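VOC domain-containing protein (Streptococcus mutans, PDB 3L7T) binds zinc as a member of the glyoxalase/bleomycin resistance/dioxygenase superfamily and may have lactoylglutathione lyase activity. Local coordinates at the interface of chains A and B. Sequence-based numbering; all coordinates share one arbitrary frame. Chains: chain A/B, Putative uncharacterized protein.

The interface of chains A and B. Residues chain A 10-12, 72, 82-83, 85, 128; chain B 81-82.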
ATOM      1  N   ALA A  10      -1.465  -5.035  -2.179  1.00 20.89           N
ATOM      2  CA  ALA A  10      -0.550  -6.175  -2.333  1.00 19.71           C
ATOM      3  C   ALA A  10       0.795  -5.797  -1.761  1.00 20.60           C
ATOM      4  O   ALA A  10       1.164  -4.620  -1.723  1.00 20.07           O
ATOM      5  CB  ALA A  10      -0.417  -6.524  -3.796  1.00 17.77           C
ATOM      6  N   LEU A  11       1.509  -6.803  -1.266  1.00 20.95           N
ATOM      7  CA  LEU A  11       2.840  -6.548  -0.752  1.00 20.28           C
ATOM      8  C   LEU A  11       3.674  -7.760  -0.997  1.00 20.58           C
ATOM      9  O   LEU A  11       3.140  -8.861  -1.233  1.00 20.87           O
ATOM     10  CB  LEU A  11       2.791  -6.205   0.734  1.00 21.57           C
ATOM     11  CG  LEU A  11       2.249  -7.226   1.723  1.00 26.76           C
ATOM     12  CD1 LEU A  11       3.420  -7.950   2.350  1.00 26.83           C
ATOM     13  CD2 LEU A  11       1.447  -6.526   2.813  1.00 27.93           C
ATOM     14  N   ILE A  12       4.979  -7.536  -0.973  1.00 19.00           N
ATOM     15  CA  ILE A  12       5.978  -8.580  -1.223  1.00 18.75           C
ATOM     16  C   ILE A  12       6.749  -8.863   0.064  1.00 18.44           C
ATOM     17  O   ILE A  12       7.142  -7.956   0.773  1.00 17.66           O
ATOM     18  CB  ILE A  12       6.945  -8.145  -2.341  1.00 20.31           C
ATOM     19  CG1 ILE A  12       6.174  -8.145  -3.675  1.00 21.99           C
ATOM     20  CG2 ILE A  12       8.199  -9.101  -2.409  1.00 19.51           C
ATOM     21  CD1 ILE A  12       6.940  -7.693  -4.896  1.00 27.02           C
ATOM     22  N   ARG A  72      13.502  -3.584   1.159  1.00 25.34           N
ATOM     23  CA  ARG A  72      12.811  -2.303   1.135  1.00 25.40           C
ATOM     24  C   ARG A  72      13.823  -1.220   1.412  1.00 25.11           C
ATOM     25  O   ARG A  72      14.648  -1.350   2.316  1.00 27.32           O
ATOM     26  CB  ARG A  72      11.760  -2.268   2.244  1.00 24.20           C
ATOM     27  CG  ARG A  72      10.867  -1.024   2.139  1.00 24.94           C
ATOM     28  CD  ARG A  72       9.730  -1.097   3.163  1.00 27.32           C
ATOM     29  NE  ARG A  72       8.907   0.112   3.157  1.00 26.19           N
ATOM     30  CZ  ARG A  72       9.237   1.240   3.777  1.00 27.83           C
ATOM     31  NH1 ARG A  72      10.355   1.308   4.507  1.00 25.98           N
ATOM     32  NH2 ARG A  72       8.400   2.278   3.744  1.00 28.15           N
ATOM     33  N   LEU A  82       4.215   2.809  -2.897  1.00 20.32           N
ATOM     34  CA  LEU A  82       3.511   2.630  -1.643  1.00 22.28           C
ATOM     35  C   LEU A  82       4.415   2.496  -0.439  1.00 25.06           C
ATOM     36  O   LEU A  82       5.405   1.764  -0.467  1.00 24.92           O
ATOM     37  CB  LEU A  82       2.568   1.441  -1.723  1.00 22.92           C
ATOM     38  CG  LEU A  82       1.494   1.575  -2.782  1.00 24.08           C
ATOM     39  CD1 LEU A  82       0.957   0.177  -3.138  1.00 22.20           C
ATOM     40  CD2 LEU A  82       0.360   2.433  -2.230  1.00 25.17           C
ATOM     41  N   ARG A  83       4.086   3.240   0.606  1.00 22.96           N
ATOM     42  CA  ARG A  83       4.994   3.516   1.702  1.00 25.52           C
ATOM     43  C   ARG A  83       4.655   2.662   2.915  1.00 26.25           C
ATOM     44  O   ARG A  83       5.483   1.867   3.372  1.00 27.43           O
ATOM     45  CB  ARG A  83       4.908   5.013   2.069  1.00 24.66           C
ATOM     46  CG  ARG A  83       5.928   5.471   3.084  1.00 30.56           C
ATOM     47  CD  ARG A  83       5.650   6.923   3.510  1.00 32.39           C
ATOM     48  NE  ARG A  83       6.636   7.320   4.504  1.00 33.31           N
ATOM     49  CZ  ARG A  83       6.567   8.405   5.274  1.00 43.69           C
ATOM     50  NH1 ARG A  83       5.577   9.286   5.142  1.00 37.63           N
ATOM     51  NH2 ARG A  83       7.523   8.615   6.173  1.00 40.38           N
ATOM     52  N   LEU A  85       1.054   1.219   5.658  1.00 25.22           N
ATOM     53  CA  LEU A  85      -0.335   0.834   5.737  1.00 22.42           C
ATOM     54  C   LEU A  85      -0.728   0.960   7.183  1.00 23.25           C
ATOM     55  O   LEU A  85       0.010   0.549   8.083  1.00 22.41           O
ATOM     56  CB  LEU A  85      -0.467  -0.632   5.258  1.00 22.90           C
ATOM     57  CG  LEU A  85      -1.775  -1.385   5.357  1.00 26.23           C
ATOM     58  CD1 LEU A  85      -2.811  -0.673   4.558  1.00 25.61           C
ATOM     59  CD2 LEU A  85      -1.570  -2.799   4.790  1.00 26.66           C
ATOM     60  N   LEU A 128       8.453  -3.494   6.739  1.00 23.00           N
ATOM     61  CA  LEU A 128       7.344  -2.699   6.161  1.00 22.72           C
ATOM     62  C   LEU A 128       6.672  -1.969   7.346  1.00 21.41           C
ATOM     63  O   LEU A 128       6.244  -2.624   8.302  1.00 24.04           O
ATOM     64  CB  LEU A 128       6.332  -3.650   5.529  1.00 21.52           C
ATOM     65  CG  LEU A 128       5.057  -2.988   4.981  1.00 25.85           C
ATOM     66  CD1 LEU A 128       5.500  -1.953   3.958  1.00 27.19           C
ATOM     67  CD2 LEU A 128       4.140  -4.060   4.360  1.00 23.09           C
TER
ATOM     68  N   GLY B  81       7.934  -5.128   0.595  1.00 19.52           N
ATOM     69  CA  GLY B  81       7.103  -3.985   1.037  1.00 22.48           C
ATOM     70  C   GLY B  81       5.871  -3.821   0.153  1.00 21.42           C
ATOM     71  O   GLY B  81       5.505  -4.720  -0.596  1.00 21.44           O
ATOM     72  N   LEU B  82       5.139  -2.715   0.315  1.00 21.22           N
ATOM     73  CA  LEU B  82       3.872  -2.586  -0.390  1.00 20.25           C
ATOM     74  C   LEU B  82       4.112  -2.488  -1.888  1.00 20.71           C
ATOM     75  O   LEU B  82       5.045  -1.805  -2.346  1.00 21.42           O
ATOM     76  CB  LEU B  82       3.129  -1.340   0.102  1.00 20.31           C
ATOM     77  CG  LEU B  82       2.675  -1.478   1.545  1.00 23.25           C
ATOM     78  CD1 LEU B  82       2.216  -0.095   2.013  1.00 23.89           C
ATOM     79  CD2 LEU B  82       1.566  -2.504   1.712  1.00 24.67           C
TER
HETATM   80  O   HOH W   1       6.813  -0.312   0.850  1.00 33.66           O
HETATM   81  O   HOH W   2       5.128   0.472  -4.469  1.00 36.61           O
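B:Gly81 and A:Ile12 pair their backbones as antiparallel strands, A:Ile12 N donating to B:Gly81 O and B:Gly81 N to A:Ile12 O, both at 2.9 Å and nearly straight at the hydrogen. This joins strand 5-12 of one chain to the start of strand 81-88 of the other. The pairing extends the sheet across the two-fold dimer. The two-fold arrangement is that of the deposited pair and may be the biological dimer, as is usual in this family.

B:Leu82 fills the apolar part of the patch. Its CG lies anti to the carbonyl carbon (chi1 -67°), which points the branch between A:Leu11, A:Leu85 and A:Leu128. Methyl CD1 of A:Leu128 meets B:Leu82 CG at 3.7 Å, the two side chains crossing at about a right angle. The other branch, A:Leu128 CD2, touches B:Leu82 CD2 at 4.0 Å. B:Leu82 CD1 reaches the backbone of A:Arg83 and A:Leu85, while CD2 packs on A:Leu11 CB. Its two-fold counterpart A:Leu82 meets B:Leu82 tightly through the beta carbons, CB to CB at 3.4 Å.

Waters bridge the backbones of the two leucines. One links A:Leu82 N with B:Leu82 O. The other joins B:Leu82 N to A:Leu82 O and also meets A:Arg72 NE. The guanidinium is fixed further by A:Arg72 NH2, which donates to A:Arg83 O at 3.0 Å, tilted 31° from the carbonyl plane.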